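Local coordinates for protein MgGH51 (Meripilus giganteus, PDB 6ZPV) that probably hydrolyses terminal alpha-L-arabinofuranosyl residues from arabinose-containing polysaccharides, as a fungal GH51 arabinofuranosidase, at residues A[58-63]-A[91-96]; A[128-133]-A[176-181]. One frame throughout, in Å; residues are numbered along the deposited sequence.

Contact 1 of 2, residues A[58-63]-A[91-96]; sequences HPISNA and SGRVGF
Ile-60 lays its CD1 over one face of the Arg-93 guanidinium, 3.9 Å from Arg-93 NH1. Chi1 at -68° puts its CG1 beside the backbone N and close to Phe-96 N, and an extended chi2 of 170° carries CD1 over the guanidinium; CG2 meets Arg-93 O and CG. Arg-93 bends at chi3, and its charged end is held from beyond the two segments: NH1 bonds to Gln-135 OE1, and the guanidinium makes a cation-pi contact with Phe-177. The backbones are joined by Ile-60 N to Gly-95 O at 2.9 Å, nearly straight although the N sits above the carbonyl plane. Strand 57-60 is an edge strand of one five-stranded antiparallel sheet in a beta-sandwich, and a type II' turn from Ile-60 to Ala-63 leads the chain over to the other sheet. At the end of that turn Ala-63 CB comes to 3.1 Å from Gly-95 O; its contact with Val-94, modelled in two conformers, is less certain. Ser-61 OG, anti to its backbone N (chi1 -174°), donates to a water at 2.6 Å; that water in turn donates to Ser-91 O and to Arg-93 O, at 2.6 and 2.7 Å. Asn-62 ND2 bonds to Ser-90 OG.

Contact 2 of 2, residues A[128-133]-A[176-181]; sequences GALTVG and FFVTID
The Phe-177 ring lies across Gly-133, whose CA sits over its face 3.7 Å from the ring centroid in a CH-pi contact, offset toward the rim. A chi1 of 71° sets Phe-177 CG between its backbone N and carbonyl carbon. The ring, turned by chi2 (81°), fills the space that a CB on Gly-133 would need. Thr-131 CG2 meets the rim, 3.8 Å from Phe-177 CE1. An alanine in place of Phe-177 would probably leave a gap over Gly-133 and the Arg-93 guanidinium without its cation-pi partner. Two pairs of backbone bonds, Thr-131 with Thr-179 and Gly-133 with Phe-177, fix the antiparallel register of these inner strands of a sandwich sheet. The opposite face, with Val-132 and Val-178, looks into the sandwich: the side chains of Val-132 and Val-178 lie side by side, pointing the same way, CG1 of the first 4.2 Å from CG2 of the second, and Phe-176 brings CE1 to 4.1 Å from Val-132 CB. Ala-114 of strand 112-119 in the other sheet touches both Val-132 and Phe-176. Toward Asp-181 the pairing gives way to solvent. There a water donates to Ala-129 O at 2.7 Å and accepts from Asp-181 N at 2.9 Å, bridging the strands where a direct bond is lacking, while Asp-181 OD1 takes the N-H groups of Ala-183 and Ala-184.

Overall arrangement
From the N terminus, the chain runs along strand 57-60, turns into the second sheet for strands 64-69 and 80-85, and comes back as strand 93-98, where contact 1 closes a loop of 27 residues. It next visits strand 112-119 of the second sheet before contact 2 opens on strand 127-136; 42 residues later, strand 174-181 closes it. The loops are thus in series, neither nested nor crossing. In space they are neighbours: strands 93-98 and 174-181 pair directly, with Val-94 O to Ile-180 N and Phe-96 N to Val-178 O as probable hydrogen bonds. Together the contacts tie four of the five strands of one sandwich sheet.

Contact 1 of 2, residues A[58-63]-A[91-96]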
loop_
_atom_site.group_PDB
_atom_site.type_symbol
_atom_site.label_atom_id
_atom_site.label_comp_id
_atom_site.label_asym_id
_atom_site.label_seq_id
_atom_site.Cartn_x
_atom_site.Cartn_y
_atom_site.Cartn_z
ATOM N N HIS A 58 -17.894 18.809 -11.190
ATOM C CA HIS A 58 -19.195 19.456 -11.070
ATOM C C HIS A 58 -19.132 20.859 -11.622
ATOM O O HIS A 58 -18.131 21.560 -11.422
ATOM C CB HIS A 58 -19.586 19.523 -9.568
ATOM C CG HIS A 58 -19.557 18.206 -8.885
ATOM N ND1 HIS A 58 -20.577 17.290 -9.006
ATOM C CD2 HIS A 58 -18.563 17.632 -8.157
ATOM C CE1 HIS A 58 -20.212 16.181 -8.341
ATOM N NE2 HIS A 58 -18.993 16.373 -7.806
ATOM N N PRO A 59 -20.212 21.372 -12.239
ATOM C CA PRO A 59 -20.186 22.759 -12.708
ATOM C C PRO A 59 -20.257 23.745 -11.565
ATOM O O PRO A 59 -20.827 23.476 -10.520
ATOM C CB PRO A 59 -21.448 22.829 -13.573
ATOM C CG PRO A 59 -22.366 21.784 -12.983
ATOM C CD PRO A 59 -21.470 20.661 -12.524
ATOM N N ILE A 60 -19.697 24.906 -11.830
ATOM C CA ILE A 60 -19.948 26.138 -11.060
ATOM C C ILE A 60 -20.881 26.974 -11.929
ATOM O O ILE A 60 -20.570 27.216 -13.115
ATOM C CB ILE A 60 -18.659 26.883 -10.682
ATOM C CG1 ILE A 60 -17.846 26.082 -9.680
ATOM C CG2 ILE A 60 -18.993 28.270 -10.162
ATOM C CD1 ILE A 60 -16.464 26.631 -9.433
ATOM N N SER A 61 -21.949 27.467 -11.347
ATOM C CA SER A 61 -22.890 28.347 -12.040
ATOM C C SER A 61 -23.420 27.614 -13.261
ATOM O O SER A 61 -23.735 26.386 -13.184
ATOM C CB SER A 61 -22.288 29.707 -12.275
ATOM O OG SER A 61 -23.241 30.598 -12.828
ATOM N N ASN A 62 -23.602 28.309 -14.374
ATOM C CA ASN A 62 -24.234 27.762 -15.594
ATOM C C ASN A 62 -23.233 27.092 -16.533
ATOM O O ASN A 62 -23.545 26.934 -17.717
ATOM C CB ASN A 62 -25.068 28.834 -16.311
ATOM C CG ASN A 62 -24.266 29.991 -16.815
ATOM O OD1 ASN A 62 -23.133 30.218 -16.351
ATOM N ND2 ASN A 62 -24.829 30.753 -17.733
ATOM N N ALA A 63 -22.060 26.704 -16.070
ATOM C CA ALA A 63 -21.097 25.982 -16.926
ATOM C C ALA A 63 -21.719 24.750 -17.567
ATOM O O ALA A 63 -22.467 24.007 -16.891
ATOM C CB ALA A 63 -19.903 25.560 -16.092
ATOM N N SER A 91 -22.439 35.998 -16.358
ATOM C CA SER A 91 -21.667 36.895 -15.494
ATOM C C SER A 91 -21.250 36.110 -14.247
ATOM O O SER A 91 -21.897 35.076 -13.901
ATOM C CB SER A 91 -22.441 38.142 -15.072
ATOM O OG SER A 91 -23.411 37.823 -14.123
ATOM N N GLY A 92 -20.270 36.636 -13.527
ATOM C CA GLY A 92 -19.818 36.038 -12.281
ATOM C C GLY A 92 -18.933 34.842 -12.518
ATOM O O GLY A 92 -18.701 34.435 -13.660
ATOM N N ARG A 93 -18.420 34.259 -11.440
ATOM C CA ARG A 93 -17.499 33.114 -11.642
ATOM C C ARG A 93 -18.268 31.989 -12.319
ATOM O O ARG A 93 -19.392 31.630 -11.934
ATOM C CB ARG A 93 -16.907 32.719 -10.285
ATOM C CG ARG A 93 -17.861 32.121 -9.262
ATOM C CD ARG A 93 -17.307 32.030 -7.850
ATOM N NE ARG A 93 -16.104 31.225 -7.722
ATOM C CZ ARG A 93 -15.992 30.043 -7.143
ATOM N NH1 ARG A 93 -17.012 29.377 -6.684
ATOM N NH2 ARG A 93 -14.785 29.539 -6.994
ATOM N N VAL A 94 -17.625 31.380 -13.279
ATOM C CA VAL A 94 -18.187 30.236 -14.053
ATOM C C VAL A 94 -17.043 29.252 -14.227
ATOM O O VAL A 94 -15.924 29.685 -14.552
ATOM C CB VAL A 94 -18.845 30.704 -15.380
ATOM C CG1 VAL A 94 -19.374 29.505 -16.163
ATOM C CG2 VAL A 94 -19.961 31.750 -15.163
ATOM N N GLY A 95 -17.263 27.955 -14.067
ATOM C CA GLY A 95 -16.187 27.001 -14.100
ATOM C C GLY A 95 -16.632 25.688 -13.575
ATOM O O GLY A 95 -17.738 25.239 -13.895
ATOM N N PHE A 96 -15.758 25.033 -12.794
ATOM C CA PHE A 96 -16.063 23.664 -12.349
ATOM C C PHE A 96 -15.206 23.359 -11.110
ATOM O O PHE A 96 -14.186 23.994 -10.866
ATOM C CB PHE A 96 -15.846 22.663 -13.486
ATOM C CG PHE A 96 -14.555 22.863 -14.219
ATOM C CD1 PHE A 96 -13.375 22.246 -13.818
ATOM C CD2 PHE A 96 -14.512 23.649 -15.385
ATOM C CE1 PHE A 96 -12.213 22.458 -14.513
ATOM C CE2 PHE A 96 -13.334 23.867 -16.056
ATOM C CZ PHE A 96 -12.187 23.264 -15.619
HETATM O O HOH W 1 -21.669 32.698 -12.873
HETATM O O HOH W 2 -23.972 33.347 -15.629
#

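Contact 2 of 2, residues A[128-133]-A[176-181]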
loop_
_atom_site.group_PDB
_atom_site.type_symbol
_atom_site.label_atom_id
_atom_site.label_comp_id
_atom_site.label_asym_id
_atom_site.label_seq_id
_atom_site.Cartn_x
_atom_site.Cartn_y
_atom_site.Cartn_z
ATOM N N GLY A 128 -8.669 37.319 -20.452
ATOM C CA GLY A 128 -9.064 37.367 -19.024
ATOM C C GLY A 128 -8.268 36.407 -18.195
ATOM O O GLY A 128 -7.469 35.601 -18.747
ATOM N N ALA A 129 -8.441 36.490 -16.897
ATOM C CA ALA A 129 -7.729 35.604 -15.945
ATOM C C ALA A 129 -8.414 34.249 -15.863
ATOM O O ALA A 129 -9.644 34.171 -15.779
ATOM C CB ALA A 129 -7.759 36.249 -14.560
ATOM N N LEU A 130 -7.585 33.208 -15.778
ATOM C CA LEU A 130 -7.990 31.840 -15.407
ATOM C C LEU A 130 -7.597 31.722 -13.942
ATOM O O LEU A 130 -6.378 31.897 -13.606
ATOM C CB LEU A 130 -7.259 30.879 -16.326
ATOM C CG LEU A 130 -7.399 29.368 -16.162
ATOM C CD1 LEU A 130 -7.085 28.811 -14.797
ATOM C CD2 LEU A 130 -8.588 28.721 -16.790
ATOM N N THR A 131 -8.543 31.468 -13.056
ATOM C CA THR A 131 -8.318 31.329 -11.625
ATOM C C THR A 131 -8.432 29.850 -11.259
ATOM O O THR A 131 -9.352 29.163 -11.667
ATOM C CB THR A 131 -9.318 32.161 -10.830
ATOM O OG1 THR A 131 -9.156 33.540 -11.225
ATOM C CG2 THR A 131 -9.076 32.098 -9.332
ATOM N N VAL A 132 -7.499 29.372 -10.442
ATOM C CA VAL A 132 -7.597 28.049 -9.819
ATOM C C VAL A 132 -7.589 28.243 -8.298
ATOM O O VAL A 132 -7.074 29.267 -7.783
ATOM C CB VAL A 132 -6.481 27.098 -10.264
ATOM C CG1 VAL A 132 -6.425 27.008 -11.760
ATOM C CG2 VAL A 132 -5.109 27.424 -9.689
ATOM N N GLY A 133 -8.108 27.289 -7.571
ATOM C CA GLY A 133 -8.124 27.430 -6.115
ATOM C C GLY A 133 -8.775 26.312 -5.403
ATOM O O GLY A 133 -9.060 25.233 -5.945
ATOM N N PHE A 176 -11.350 21.513 -5.183
ATOM C CA PHE A 176 -10.548 22.284 -6.126
ATOM C C PHE A 176 -11.481 22.960 -7.129
ATOM O O PHE A 176 -12.515 22.374 -7.491
ATOM C CB PHE A 176 -9.622 21.333 -6.848
ATOM C CG PHE A 176 -8.792 21.930 -7.956
ATOM C CD1 PHE A 176 -7.754 22.816 -7.652
ATOM C CD2 PHE A 176 -9.009 21.602 -9.274
ATOM C CE1 PHE A 176 -6.973 23.390 -8.633
ATOM C CE2 PHE A 176 -8.175 22.146 -10.279
ATOM C CZ PHE A 176 -7.195 23.041 -9.967
ATOM N N PHE A 177 -11.135 24.152 -7.593
ATOM C CA PHE A 177 -11.946 24.835 -8.608
ATOM C C PHE A 177 -11.051 25.463 -9.670
ATOM O O PHE A 177 -9.873 25.823 -9.427
ATOM C CB PHE A 177 -12.855 25.912 -7.999
ATOM C CG PHE A 177 -12.201 27.160 -7.477
ATOM C CD1 PHE A 177 -11.845 28.190 -8.330
ATOM C CD2 PHE A 177 -11.961 27.309 -6.123
ATOM C CE1 PHE A 177 -11.271 29.347 -7.804
ATOM C CE2 PHE A 177 -11.416 28.471 -5.614
ATOM C CZ PHE A 177 -11.068 29.525 -6.483
ATOM N N VAL A 178 -11.668 25.641 -10.835
ATOM C CA VAL A 178 -11.161 26.425 -11.970
ATOM C C VAL A 178 -12.292 27.334 -12.405
ATOM O O VAL A 178 -13.406 26.829 -12.650
ATOM C CB VAL A 178 -10.710 25.524 -13.124
ATOM C CG1 VAL A 178 -10.246 26.341 -14.309
ATOM C CG2 VAL A 178 -9.649 24.545 -12.670
ATOM N N THR A 179 -12.065 28.634 -12.503
ATOM C CA THR A 179 -13.090 29.577 -12.995
ATOM C C THR A 179 -12.471 30.577 -13.963
ATOM O O THR A 179 -11.295 30.954 -13.867
ATOM C CB THR A 179 -13.790 30.300 -11.842
ATOM O OG1 THR A 179 -12.889 31.076 -11.071
ATOM C CG2 THR A 179 -14.554 29.373 -10.958
ATOM N N ILE A 180 -13.370 31.133 -14.778
ATOM C CA ILE A 180 -13.112 32.415 -15.484
ATOM C C ILE A 180 -14.294 33.345 -15.150
ATOM O O ILE A 180 -15.345 32.927 -14.631
ATOM C CB ILE A 180 -12.944 32.207 -17.004
ATOM C CG1 ILE A 180 -14.197 31.655 -17.681
ATOM C CG2 ILE A 180 -11.732 31.383 -17.315
ATOM C CD1 ILE A 180 -14.098 31.588 -19.191
ATOM N N ASP A 181 -14.133 34.600 -15.497
ATOM C CA ASP A 181 -15.181 35.593 -15.376
ATOM C C ASP A 181 -16.215 35.310 -16.458
ATOM O O ASP A 181 -15.922 35.318 -17.660
ATOM C CB ASP A 181 -14.579 36.993 -15.485
ATOM C CG ASP A 181 -15.559 38.101 -15.298
ATOM O OD1 ASP A 181 -16.553 38.151 -16.050
ATOM O OD2 ASP A 181 -15.317 38.984 -14.421
HETATM O O HOH W 3 -11.753 35.542 -16.890
#